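Local coordinates for BH1974 protein (Bacillus halodurans, PDB 3ON5) that probably helps supply the molybdenum cofactor to xanthine dehydrogenase, as related XdhC-family proteins do, and carries a Rossmann-like domain, at residues L288-I293 / H312-V317; L202-A207 / F265-T270; V317-D322 / V334-Q339. All blocks are in the same frame, centred on the assembly; numbering follows the deposited sequence.

Contact 1 of 3, residues L288-I293 / H312-V317; sequences LRYIGI and HLYSPV
Ile-291 and Leu-313 face each other as partners in a short parallel pairing, followed by Gly-292 and Tyr-314. Three backbone hydrogen bonds hold it. Ile-291 N donates to His-312 O (2.9 Å), Tyr-314 N to Ile-291 O (2.8 Å), and Ile-293 N to Tyr-314 O (3.2 Å). Both ends carry polar additions. The ring of His-312 turns back so that ND1 makes a weak, bent bond to Leu-288 O, with an N-H...O angle of 121°, while Ser-315 OG lies 3.2 Å from Ile-293 O and has its hydrogen bond with Thr-300 OG1.

Apolar contacts divide between the two faces. On one, Leu-313 has CG anti to its backbone N (chi1 -178°), which brings CD1 across to the tip of Ile-293, 3.6 Å from its CD1, and to CG2 of Ile-291. On the other, the rings of Tyr-290 and Tyr-314 are near parallel, at 29°, but slid so far that they hardly overlap, with centroids 5.0 Å apart. Beyond them, Val-317 sets CG2 beside the phenol end of Tyr-290, whose OH is hydrogen-bonded to Gln-336 OE1.

The pairing closes the beta-alpha-beta unit of strand 290-293, helix 297-304 and strand 313-314, with 313-314 outermost in the parallel sheet of the Rossmann domain. Helix 297-304 covers Ile-293 and Leu-313, helix 326-343 lies against the two tyrosines, and strand 265-268 adjoins 290-293 along its other edge.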
ATOM      1  N   LEU A 288     -13.364 -34.048  30.078  1.00 76.05           N
ATOM      2  CA  LEU A 288     -12.888 -32.867  29.334  1.00 72.12           C
ATOM      3  C   LEU A 288     -11.723 -33.195  28.425  1.00 74.13           C
ATOM      4  O   LEU A 288     -10.878 -34.037  28.749  1.00 77.01           O
ATOM      5  CB  LEU A 288     -12.471 -31.718  30.267  1.00 70.88           C
ATOM      6  CG  LEU A 288     -13.513 -30.653  30.543  1.00 73.41           C
ATOM      7  CD1 LEU A 288     -13.260 -29.994  31.866  1.00 74.04           C
ATOM      8  CD2 LEU A 288     -13.565 -29.632  29.429  1.00 72.40           C
ATOM      9  N   ARG A 289     -11.687 -32.501  27.285  1.00 65.19           N
ATOM     10  CA  ARG A 289     -10.652 -32.603  26.268  1.00 62.95           C
ATOM     11  C   ARG A 289      -9.294 -32.201  26.847  1.00 62.51           C
ATOM     12  O   ARG A 289      -8.304 -32.909  26.651  1.00 62.62           O
ATOM     13  CB  ARG A 289     -11.046 -31.685  25.093  1.00 61.82           C
ATOM     14  CG  ARG A 289     -10.165 -31.733  23.861  1.00 74.25           C
ATOM     15  CD  ARG A 289     -10.401 -32.934  22.968  1.00 91.89           C
ATOM     16  NE  ARG A 289      -9.612 -32.854  21.737  1.00100.60           N
ATOM     17  CZ  ARG A 289     -10.019 -32.243  20.628  1.00113.07           C
ATOM     18  NH1 ARG A 289     -11.205 -31.642  20.588  1.00 98.44           N
ATOM     19  NH2 ARG A 289      -9.241 -32.217  19.555  1.00 99.28           N
ATOM     20  N   TYR A 290      -9.275 -31.084  27.615  1.00 55.39           N
ATOM     21  CA  TYR A 290      -8.063 -30.484  28.165  1.00 53.23           C
ATOM     22  C   TYR A 290      -8.324 -29.573  29.377  1.00 54.78           C
ATOM     23  O   TYR A 290      -9.259 -28.776  29.322  1.00 54.68           O
ATOM     24  CB  TYR A 290      -7.459 -29.637  27.022  1.00 50.72           C
ATOM     25  CG  TYR A 290      -6.257 -28.800  27.374  1.00 49.89           C
ATOM     26  CD1 TYR A 290      -4.975 -29.318  27.274  1.00 52.70           C
ATOM     27  CD2 TYR A 290      -6.395 -27.462  27.727  1.00 49.03           C
ATOM     28  CE1 TYR A 290      -3.858 -28.540  27.557  1.00 53.33           C
ATOM     29  CE2 TYR A 290      -5.288 -26.681  28.043  1.00 49.77           C
ATOM     30  CZ  TYR A 290      -4.021 -27.221  27.940  1.00 58.16           C
ATOM     31  OH  TYR A 290      -2.921 -26.459  28.219  1.00 61.95           O
ATOM     32  N   ILE A 291      -7.458 -29.651  30.432  1.00 49.59           N
ATOM     33  CA  ILE A 291      -7.441 -28.776  31.623  1.00 48.68           C
ATOM     34  C   ILE A 291      -5.994 -28.376  31.857  1.00 52.18           C
ATOM     35  O   ILE A 291      -5.153 -29.224  32.151  1.00 50.92           O
ATOM     36  CB  ILE A 291      -8.087 -29.334  32.925  1.00 53.43           C
ATOM     37  CG1 ILE A 291      -9.522 -29.848  32.710  1.00 53.60           C
ATOM     38  CG2 ILE A 291      -8.020 -28.283  34.063  1.00 53.51           C
ATOM     39  CD1 ILE A 291     -10.038 -30.676  33.884  1.00 61.77           C
ATOM     40  N   GLY A 292      -5.714 -27.101  31.664  1.00 50.04           N
ATOM     41  CA  GLY A 292      -4.376 -26.568  31.846  1.00 51.74           C
ATOM     42  C   GLY A 292      -4.382 -25.592  32.997  1.00 59.45           C
ATOM     43  O   GLY A 292      -5.227 -24.691  33.029  1.00 57.89           O
ATOM     44  N   ILE A 293      -3.473 -25.792  33.979  1.00 58.70           N
ATOM     45  CA  ILE A 293      -3.412 -24.904  35.135  1.00 59.01           C
ATOM     46  C   ILE A 293      -2.031 -24.263  35.185  1.00 65.86           C
ATOM     47  O   ILE A 293      -1.013 -24.959  35.218  1.00 67.04           O
ATOM     48  CB  ILE A 293      -3.762 -25.601  36.479  1.00 62.99           C
ATOM     49  CG1 ILE A 293      -4.984 -26.505  36.344  1.00 62.36           C
ATOM     50  CG2 ILE A 293      -3.935 -24.551  37.603  1.00 63.49           C
ATOM     51  CD1 ILE A 293      -5.285 -27.293  37.567  1.00 67.42           C
ATOM     52  N   HIS A 312      -7.116 -35.505  31.563  1.00 82.56           N
ATOM     53  CA  HIS A 312      -6.374 -34.626  30.669  1.00 79.76           C
ATOM     54  C   HIS A 312      -5.957 -33.326  31.371  1.00 77.28           C
ATOM     55  O   HIS A 312      -6.187 -32.219  30.873  1.00 74.33           O
ATOM     56  CB  HIS A 312      -7.203 -34.334  29.414  1.00 79.44           C
ATOM     57  CG  HIS A 312      -7.649 -35.591  28.732  1.00 84.83           C
ATOM     58  ND1 HIS A 312      -8.909 -36.115  28.944  1.00 87.49           N
ATOM     59  CD2 HIS A 312      -6.944 -36.455  27.961  1.00 88.22           C
ATOM     60  CE1 HIS A 312      -8.957 -37.243  28.250  1.00 88.29           C
ATOM     61  NE2 HIS A 312      -7.797 -37.493  27.648  1.00 89.14           N
ATOM     62  N   LEU A 313      -5.255 -33.485  32.489  1.00 72.40           N
ATOM     63  CA  LEU A 313      -4.703 -32.384  33.252  1.00 70.41           C
ATOM     64  C   LEU A 313      -3.277 -32.109  32.788  1.00 75.22           C
ATOM     65  O   LEU A 313      -2.492 -33.045  32.618  1.00 77.69           O
ATOM     66  CB  LEU A 313      -4.749 -32.690  34.750  1.00 71.66           C
ATOM     67  CG  LEU A 313      -4.239 -31.590  35.680  1.00 74.63           C
ATOM     68  CD1 LEU A 313      -5.082 -30.326  35.556  1.00 71.32           C
ATOM     69  CD2 LEU A 313      -4.131 -32.076  37.105  1.00 78.18           C
ATOM     70  N   TYR A 314      -2.953 -30.830  32.554  1.00 69.58           N
ATOM     71  CA  TYR A 314      -1.644 -30.384  32.099  1.00 68.48           C
ATOM     72  C   TYR A 314      -1.144 -29.301  33.034  1.00 74.38           C
ATOM     73  O   TYR A 314      -1.635 -28.171  33.022  1.00 72.59           O
ATOM     74  CB  TYR A 314      -1.710 -29.894  30.640  1.00 66.31           C
ATOM     75  CG  TYR A 314      -2.015 -30.988  29.642  1.00 67.61           C
ATOM     76  CD1 TYR A 314      -3.323 -31.414  29.418  1.00 69.10           C
ATOM     77  CD2 TYR A 314      -1.006 -31.566  28.882  1.00 69.02           C
ATOM     78  CE1 TYR A 314      -3.609 -32.428  28.502  1.00 69.57           C
ATOM     79  CE2 TYR A 314      -1.279 -32.579  27.962  1.00 69.95           C
ATOM     80  CZ  TYR A 314      -2.579 -33.017  27.784  1.00 73.48           C
ATOM     81  OH  TYR A 314      -2.839 -34.031  26.895  1.00 69.16           O
ATOM     82  N   SER A 315      -0.232 -29.686  33.919  1.00 74.49           N
ATOM     83  CA  SER A 315       0.412 -28.765  34.849  1.00 75.23           C
ATOM     84  C   SER A 315       1.850 -29.236  35.042  1.00 81.89           C
ATOM     85  O   SER A 315       2.044 -30.396  35.409  1.00 83.68           O
ATOM     86  CB  SER A 315      -0.339 -28.634  36.171  1.00 78.75           C
ATOM     87  OG  SER A 315       0.069 -27.464  36.866  1.00 83.94           O
ATOM     88  N   PRO A 316       2.865 -28.407  34.667  1.00 77.84           N
ATOM     89  CA  PRO A 316       2.770 -27.004  34.208  1.00 74.79           C
ATOM     90  C   PRO A 316       2.159 -26.933  32.812  1.00 73.95           C
ATOM     91  O   PRO A 316       2.257 -27.877  32.011  1.00 74.59           O
ATOM     92  CB  PRO A 316       4.231 -26.517  34.239  1.00 77.77           C
ATOM     93  CG  PRO A 316       4.959 -27.507  35.095  1.00 85.14           C
ATOM     94  CD  PRO A 316       4.275 -28.805  34.807  1.00 81.16           C
ATOM     95  N   VAL A 317       1.466 -25.835  32.547  1.00 64.98           N
ATOM     96  CA  VAL A 317       0.758 -25.718  31.297  1.00 61.56           C
ATOM     97  C   VAL A 317       1.770 -25.361  30.158  1.00 66.36           C
ATOM     98  O   VAL A 317       2.828 -24.772  30.415  1.00 67.37           O
ATOM     99  CB  VAL A 317      -0.400 -24.708  31.445  1.00 61.86           C
ATOM    100  CG1 VAL A 317       0.082 -23.267  31.538  1.00 60.54           C
ATOM    101  CG2 VAL A 317      -1.424 -24.881  30.344  1.00 59.65           C
TER

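Contact 2 of 3, residues L202-A207 / F265-T270; sequences LIIFGA and FVLIMT
Leu-202 to Phe-205 pair with Phe-265 to Ile-268 in parallel and in step, residue for residue, the two strand axes coming within 4.7 Å at an angle of 15°. Four backbone hydrogen bonds alternate across the gap: Ile-203 N to Phe-265 O (2.8 Å), Leu-267 N to Ile-203 O (2.9 Å), Phe-205 N to Leu-267 O (2.8 Å) and Met-269 N to Phe-205 O (2.7 Å). CA-H groups of Leu-202, Val-266 and Ile-204 point at carbonyl oxygens between them.

Every residue that touches here is buried. The pair forms the middle of a six-stranded sheet in the order 3-2-1-4-5-6, the classic Rossmann arrangement, where the chain passes from one half of the sheet to the other. Strand 200-205 runs directly into a glycine-rich turn before helix 211-221. Gly-206 has a positive phi (128°), and at its backbone angles a side chain would press on the preceding carbonyl oxygen. The next backbone N, of Ala-207, is hydrogen-bonded to Asp-229 OD2.

On the face toward helix 211-221, Leu-202 lays CD1 across Phe-265 CB at 3.7 Å and also meets Leu-267 CD2, while Ile-204 CG2 rests on CG of the selenomethionine at Met-269, 4.0 Å away. On the opposite face, a chi1 of -73° places CG of Phe-205 beside its backbone N and turns the ring back toward Val-266, to which it presents an edge: CE2 lies 3.7 Å from CG1. Thr-270 turns CG2 toward the Phe-205 carbonyl and gives its OG1 to a hydrogen bond with Asp-276. Helix 273-283 covers Phe-205 and Val-266.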
ATOM      1  N   LEU A 202     -12.110 -22.506  23.718  1.00 38.30           N
ATOM      2  CA  LEU A 202     -11.084 -22.320  24.733  1.00 38.21           C
ATOM      3  C   LEU A 202     -11.641 -21.416  25.802  1.00 43.00           C
ATOM      4  O   LEU A 202     -11.863 -20.220  25.557  1.00 42.48           O
ATOM      5  CB  LEU A 202      -9.785 -21.767  24.146  1.00 37.79           C
ATOM      6  CG  LEU A 202      -8.648 -21.532  25.136  1.00 42.04           C
ATOM      7  CD1 LEU A 202      -8.090 -22.843  25.645  1.00 42.21           C
ATOM      8  CD2 LEU A 202      -7.553 -20.704  24.504  1.00 42.65           C
ATOM      9  N   ILE A 203     -11.933 -22.013  26.973  1.00 39.99           N
ATOM     10  CA  ILE A 203     -12.539 -21.343  28.117  1.00 39.36           C
ATOM     11  C   ILE A 203     -11.413 -20.983  29.076  1.00 42.53           C
ATOM     12  O   ILE A 203     -10.787 -21.867  29.669  1.00 43.26           O
ATOM     13  CB  ILE A 203     -13.644 -22.233  28.755  1.00 43.27           C
ATOM     14  CG1 ILE A 203     -14.622 -22.743  27.668  1.00 42.62           C
ATOM     15  CG2 ILE A 203     -14.375 -21.479  29.902  1.00 44.22           C
ATOM     16  CD1 ILE A 203     -15.588 -23.770  28.043  1.00 59.63           C
ATOM     17  N   ILE A 204     -11.139 -19.669  29.194  1.00 37.84           N
ATOM     18  CA  ILE A 204     -10.056 -19.122  30.013  1.00 37.37           C
ATOM     19  C   ILE A 204     -10.615 -18.510  31.303  1.00 44.08           C
ATOM     20  O   ILE A 204     -11.446 -17.597  31.267  1.00 45.01           O
ATOM     21  CB  ILE A 204      -9.235 -18.083  29.218  1.00 37.99           C
ATOM     22  CG1 ILE A 204      -8.730 -18.682  27.882  1.00 36.26           C
ATOM     23  CG2 ILE A 204      -8.077 -17.570  30.074  1.00 40.00           C
ATOM     24  CD1 ILE A 204      -8.213 -17.678  26.846  1.00 38.42           C
ATOM     25  N   PHE A 205     -10.148 -19.042  32.437  1.00 41.88           N
ATOM     26  CA  PHE A 205     -10.460 -18.569  33.778  1.00 42.77           C
ATOM     27  C   PHE A 205      -9.335 -17.659  34.230  1.00 48.61           C
ATOM     28  O   PHE A 205      -8.220 -18.125  34.486  1.00 48.31           O
ATOM     29  CB  PHE A 205     -10.682 -19.732  34.745  1.00 45.56           C
ATOM     30  CG  PHE A 205     -11.978 -20.471  34.534  1.00 46.53           C
ATOM     31  CD1 PHE A 205     -13.143 -20.051  35.161  1.00 48.98           C
ATOM     32  CD2 PHE A 205     -12.028 -21.611  33.741  1.00 47.84           C
ATOM     33  CE1 PHE A 205     -14.338 -20.738  34.982  1.00 48.83           C
ATOM     34  CE2 PHE A 205     -13.228 -22.296  33.557  1.00 49.73           C
ATOM     35  CZ  PHE A 205     -14.374 -21.856  34.181  1.00 47.52           C
ATOM     36  N   GLY A 206      -9.618 -16.359  34.232  1.00 45.56           N
ATOM     37  CA  GLY A 206      -8.667 -15.325  34.601  1.00 45.92           C
ATOM     38  C   GLY A 206      -8.579 -14.257  33.537  1.00 50.91           C
ATOM     39  O   GLY A 206      -8.628 -14.565  32.344  1.00 48.85           O
ATOM     40  N   ALA A 207      -8.493 -12.985  33.961  1.00 50.52           N
ATOM     41  CA  ALA A 207      -8.376 -11.856  33.044  1.00 50.60           C
ATOM     42  C   ALA A 207      -7.201 -10.927  33.457  1.00 58.56           C
ATOM     43  O   ALA A 207      -7.243  -9.719  33.213  1.00 59.73           O
ATOM     44  CB  ALA A 207      -9.683 -11.085  32.982  1.00 50.77           C
ATOM     45  N   PHE A 265     -11.799 -26.937  25.760  1.00 47.20           N
ATOM     46  CA  PHE A 265     -10.456 -26.738  26.316  1.00 47.28           C
ATOM     47  C   PHE A 265     -10.528 -25.718  27.445  1.00 50.47           C
ATOM     48  O   PHE A 265     -11.010 -24.600  27.238  1.00 49.04           O
ATOM     49  CB  PHE A 265      -9.459 -26.278  25.220  1.00 48.10           C
ATOM     50  CG  PHE A 265      -9.254 -27.266  24.096  1.00 49.93           C
ATOM     51  CD1 PHE A 265     -10.152 -27.337  23.033  1.00 51.92           C
ATOM     52  CD2 PHE A 265      -8.145 -28.100  24.079  1.00 53.16           C
ATOM     53  CE1 PHE A 265      -9.981 -28.276  22.010  1.00 52.71           C
ATOM     54  CE2 PHE A 265      -7.963 -29.028  23.043  1.00 55.95           C
ATOM     55  CZ  PHE A 265      -8.888 -29.109  22.018  1.00 52.89           C
ATOM     56  N   VAL A 266     -10.074 -26.099  28.638  1.00 47.95           N
ATOM     57  CA  VAL A 266     -10.126 -25.201  29.785  1.00 47.92           C
ATOM     58  C   VAL A 266      -8.703 -24.795  30.163  1.00 52.96           C
ATOM     59  O   VAL A 266      -7.774 -25.620  30.153  1.00 53.87           O
ATOM     60  CB  VAL A 266     -10.894 -25.800  30.990  1.00 52.30           C
ATOM     61  CG1 VAL A 266     -10.871 -24.847  32.187  1.00 52.30           C
ATOM     62  CG2 VAL A 266     -12.338 -26.133  30.605  1.00 51.37           C
ATOM     63  N   LEU A 267      -8.553 -23.506  30.515  1.00 48.60           N
ATOM     64  CA  LEU A 267      -7.307 -22.893  30.935  1.00 48.72           C
ATOM     65  C   LEU A 267      -7.556 -22.082  32.205  1.00 54.52           C
ATOM     66  O   LEU A 267      -8.290 -21.092  32.172  1.00 55.02           O
ATOM     67  CB  LEU A 267      -6.829 -22.039  29.770  1.00 47.45           C
ATOM     68  CG  LEU A 267      -5.345 -21.862  29.516  1.00 51.62           C
ATOM     69  CD1 LEU A 267      -4.573 -23.160  29.603  1.00 51.74           C
ATOM     70  CD2 LEU A 267      -5.184 -21.346  28.167  1.00 53.72           C
ATOM     71  N   ILE A 268      -7.039 -22.581  33.340  1.00 51.05           N
ATOM     72  CA  ILE A 268      -7.184 -22.021  34.684  1.00 50.90           C
ATOM     73  C   ILE A 268      -5.956 -21.155  34.977  1.00 58.31           C
ATOM     74  O   ILE A 268      -4.863 -21.691  35.201  1.00 60.86           O
ATOM     75  CB  ILE A 268      -7.365 -23.165  35.738  1.00 54.56           C
ATOM     76  CG1 ILE A 268      -8.407 -24.217  35.308  1.00 54.43           C
ATOM     77  CG2 ILE A 268      -7.687 -22.605  37.099  1.00 54.86           C
ATOM     78  CD1 ILE A 268      -8.575 -25.410  36.286  1.00 56.43           C
HETATM   79  N   MSE A 269      -6.113 -19.821  34.969  1.00 54.31           N
HETATM   80  CA  MSE A 269      -4.967 -18.929  35.208  1.00 54.37           C
HETATM   81  C   MSE A 269      -5.401 -17.653  35.913  1.00 57.62           C
HETATM   82  O   MSE A 269      -5.118 -16.540  35.434  1.00 55.04           O
HETATM   83  CB  MSE A 269      -4.255 -18.597  33.898  1.00 55.47           C
HETATM   84  CG  MSE A 269      -5.194 -18.356  32.716  1.00 60.57           C
HETATM   85 SE   MSE A 269      -4.161 -18.155  31.102  0.75 67.73          SE
HETATM   86  CE  MSE A 269      -3.057 -19.694  31.250  1.00 66.12           C
ATOM     87  N   THR A 270      -6.046 -17.830  37.088  1.00 55.79           N
ATOM     88  CA  THR A 270      -6.580 -16.730  37.881  1.00 56.92           C
ATOM     89  C   THR A 270      -5.515 -16.155  38.808  1.00 66.43           C
ATOM     90  O   THR A 270      -5.658 -15.014  39.230  1.00 67.43           O
ATOM     91  CB  THR A 270      -7.812 -17.157  38.707  1.00 61.87           C
ATOM     92  OG1 THR A 270      -7.408 -17.964  39.811  1.00 61.47           O
ATOM     93  CG2 THR A 270      -8.879 -17.861  37.886  1.00 58.00           C
TER

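Contact 3 of 3, residues V317-D322 / V334-Q339; sequences VGLSID and VAQLIQ
Gln-336 reaches from helix 326-343 to the backbone of Gly-318, and the one hydrogen bond of the contact forms there: Gly-318 N donates to Gln-336 OE1 at 2.8 Å. The donor sits above the amide, 51° out of the carbonyl plane. The backbone of Gly-318 therefore passes over the face of the amide, its CA 3.4 Å from Gln-336 CD. With CG anti to the backbone N (chi1 -168°) and the chain extended beyond it, the side chain spans the distance from helix to loop. OE1 is also hydrogen-bonded to Tyr-290 OH.

The apolar part belongs to Leu-319. Its CD1 touches Ala-335 CB at 3.7 Å, CG rests over the helix backbone at Gln-336 N, and CD2 meets the amide end of Gln-339, 3.5 Å from NE2. The loop is fastened again at the preceding turn, where Leu-319 O accepts from Ser-332 OG. A second subunit packs beside this loop, its Ile-321 against Leu-319 and its Ile-338 against Ile-321.

A leucine in place of Gln-336 would probably leave both Gly-318 N and Tyr-290 OH without this acceptor and let the loop shift against the helix.

One largely buried amide oxygen thus serves both the loop and the sheet, while leucine contacts close the side near the subunit interface.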
ATOM      1  N   VAL A 317       1.466 -25.835  32.547  1.00 64.98           N
ATOM      2  CA  VAL A 317       0.758 -25.718  31.297  1.00 61.56           C
ATOM      3  C   VAL A 317       1.770 -25.361  30.158  1.00 66.36           C
ATOM      4  O   VAL A 317       2.828 -24.772  30.415  1.00 67.37           O
ATOM      5  CB  VAL A 317      -0.400 -24.708  31.445  1.00 61.86           C
ATOM      6  CG1 VAL A 317       0.082 -23.267  31.538  1.00 60.54           C
ATOM      7  CG2 VAL A 317      -1.424 -24.881  30.344  1.00 59.65           C
ATOM      8  N   GLY A 318       1.449 -25.820  28.946  1.00 61.23           N
ATOM      9  CA  GLY A 318       2.251 -25.607  27.752  1.00 60.47           C
ATOM     10  C   GLY A 318       3.441 -26.535  27.594  1.00 66.99           C
ATOM     11  O   GLY A 318       3.835 -27.240  28.537  1.00 69.12           O
ATOM     12  N   LEU A 319       4.045 -26.514  26.391  1.00 62.41           N
ATOM     13  CA  LEU A 319       5.241 -27.294  26.075  1.00 64.20           C
ATOM     14  C   LEU A 319       6.433 -26.762  26.869  1.00 70.88           C
ATOM     15  O   LEU A 319       6.464 -25.561  27.195  1.00 69.62           O
ATOM     16  CB  LEU A 319       5.542 -27.273  24.569  1.00 62.97           C
ATOM     17  CG  LEU A 319       4.437 -27.742  23.626  1.00 64.76           C
ATOM     18  CD1 LEU A 319       4.959 -27.788  22.215  1.00 64.01           C
ATOM     19  CD2 LEU A 319       3.907 -29.116  24.019  1.00 66.95           C
ATOM     20  N   SER A 320       7.389 -27.635  27.239  1.00 69.88           N
ATOM     21  CA  SER A 320       8.468 -27.091  28.051  1.00 71.56           C
ATOM     22  C   SER A 320       9.537 -26.542  27.131  1.00 75.75           C
ATOM     23  O   SER A 320      10.372 -27.282  26.607  1.00 78.13           O
ATOM     24  CB  SER A 320       9.024 -28.108  29.034  1.00 78.27           C
ATOM     25  OG  SER A 320       9.764 -27.390  30.009  1.00 90.72           O
ATOM     26  N   ILE A 321       9.439 -25.228  26.881  1.00 68.80           N
ATOM     27  CA  ILE A 321      10.333 -24.451  26.029  1.00 67.04           C
ATOM     28  C   ILE A 321      10.988 -23.380  26.913  1.00 74.76           C
ATOM     29  O   ILE A 321      11.606 -22.453  26.392  1.00 75.53           O
ATOM     30  CB  ILE A 321       9.598 -23.865  24.784  1.00 65.89           C
ATOM     31  CG1 ILE A 321       8.560 -22.768  25.163  1.00 63.46           C
ATOM     32  CG2 ILE A 321       8.991 -24.996  23.942  1.00 65.02           C
ATOM     33  CD1 ILE A 321       7.783 -22.085  24.040  1.00 60.94           C
ATOM     34  N   ASP A 322      10.877 -23.538  28.259  1.00 74.02           N
ATOM     35  CA  ASP A 322      11.436 -22.653  29.298  1.00 76.67           C
ATOM     36  C   ASP A 322      11.006 -21.188  29.033  1.00 79.48           C
ATOM     37  O   ASP A 322      11.802 -20.253  29.188  1.00 80.18           O
ATOM     38  CB  ASP A 322      12.987 -22.788  29.374  1.00 82.35           C
ATOM     39  CG  ASP A 322      13.689 -22.032  30.500  1.00105.32           C
ATOM     40  OD1 ASP A 322      13.059 -21.835  31.579  1.00107.67           O
ATOM     41  OD2 ASP A 322      14.883 -21.677  30.325  1.00115.75           O
ATOM     42  N   VAL A 334      -0.547 -22.353  23.312  1.00 48.52           N
ATOM     43  CA  VAL A 334      -1.178 -22.528  21.992  1.00 46.00           C
ATOM     44  C   VAL A 334      -0.462 -23.683  21.239  1.00 49.47           C
ATOM     45  O   VAL A 334      -1.147 -24.522  20.646  1.00 48.34           O
ATOM     46  CB  VAL A 334      -1.221 -21.227  21.168  1.00 47.87           C
ATOM     47  CG1 VAL A 334      -1.966 -21.452  19.868  1.00 46.71           C
ATOM     48  CG2 VAL A 334      -1.927 -20.129  21.951  1.00 46.93           C
ATOM     49  N   ALA A 335       0.884 -23.781  21.354  1.00 47.08           N
ATOM     50  CA  ALA A 335       1.696 -24.881  20.801  1.00 47.56           C
ATOM     51  C   ALA A 335       1.189 -26.234  21.323  1.00 52.68           C
ATOM     52  O   ALA A 335       0.893 -27.127  20.525  1.00 52.23           O
ATOM     53  CB  ALA A 335       3.157 -24.683  21.163  1.00 49.57           C
ATOM     54  N   GLN A 336       0.984 -26.337  22.654  1.00 50.46           N
ATOM     55  CA  GLN A 336       0.435 -27.526  23.317  1.00 51.23           C
ATOM     56  C   GLN A 336      -0.970 -27.842  22.823  1.00 54.07           C
ATOM     57  O   GLN A 336      -1.292 -29.008  22.634  1.00 56.31           O
ATOM     58  CB  GLN A 336       0.405 -27.329  24.838  1.00 53.27           C
ATOM     59  CG  GLN A 336       0.120 -28.604  25.630  1.00 56.85           C
ATOM     60  CD  GLN A 336       0.315 -28.356  27.091  1.00 69.20           C
ATOM     61  OE1 GLN A 336      -0.341 -27.511  27.691  1.00 62.61           O
ATOM     62  NE2 GLN A 336       1.260 -29.045  27.689  1.00 70.42           N
ATOM     63  N   LEU A 337      -1.797 -26.816  22.607  1.00 47.70           N
ATOM     64  CA  LEU A 337      -3.167 -26.987  22.157  1.00 45.88           C
ATOM     65  C   LEU A 337      -3.190 -27.535  20.739  1.00 52.21           C
ATOM     66  O   LEU A 337      -3.892 -28.517  20.503  1.00 53.50           O
ATOM     67  CB  LEU A 337      -3.952 -25.676  22.258  1.00 43.49           C
ATOM     68  CG  LEU A 337      -4.225 -25.171  23.676  1.00 47.09           C
ATOM     69  CD1 LEU A 337      -5.007 -23.894  23.634  1.00 46.06           C
ATOM     70  CD2 LEU A 337      -5.006 -26.177  24.482  1.00 47.23           C
ATOM     71  N   ILE A 338      -2.371 -26.963  19.828  1.00 49.23           N
ATOM     72  CA  ILE A 338      -2.211 -27.399  18.429  1.00 49.25           C
ATOM     73  C   ILE A 338      -1.731 -28.864  18.411  1.00 56.08           C
ATOM     74  O   ILE A 338      -2.337 -29.705  17.741  1.00 55.45           O
ATOM     75  CB  ILE A 338      -1.229 -26.455  17.651  1.00 51.30           C
ATOM     76  CG1 ILE A 338      -1.844 -25.051  17.505  1.00 49.94           C
ATOM     77  CG2 ILE A 338      -0.876 -27.034  16.271  1.00 50.97           C
ATOM     78  CD1 ILE A 338      -0.884 -23.910  17.068  1.00 58.23           C
ATOM     79  N   GLN A 339      -0.671 -29.163  19.185  1.00 54.88           N
ATOM     80  CA  GLN A 339      -0.100 -30.494  19.281  1.00 57.72           C
ATOM     81  C   GLN A 339      -1.166 -31.543  19.639  1.00 65.43           C
ATOM     82  O   GLN A 339      -1.180 -32.599  19.030  1.00 66.49           O
ATOM     83  CB  GLN A 339       1.018 -30.510  20.326  1.00 60.38           C
ATOM     84  CG  GLN A 339       1.779 -31.826  20.374  1.00 69.37           C
ATOM     85  CD  GLN A 339       2.672 -31.883  21.577  1.00 92.01           C
ATOM     86  OE1 GLN A 339       3.897 -31.987  21.452  1.00 84.56           O
ATOM     87  NE2 GLN A 339       2.075 -31.773  22.774  1.00 90.45           N
TER

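In the fold
All three contacts lie in the Rossmann domain. Contacts 1 and 2, with centres about 10 Å apart, are neighbouring pairings of one parallel sheet: strand 290-293 lies beside 265-268, and Gly-292 O comes 2.8 Å from Ile-268 N, a probable hydrogen bond. Contact 3, centred about 11 Å from contact 1 and 15 Å from contact 2, covers the sheet with the helix that follows its last strand. Val-317 belongs to contacts 1 and 3, and its CG2 also reaches Leu-267 CD1 of contact 2 at 3.7 Å. Leu-337 packs on both Tyr-290 and Phe-265. Contact 2 leads into the glycine-rich turn, a position that commonly binds nucleotides in Rossmann folds.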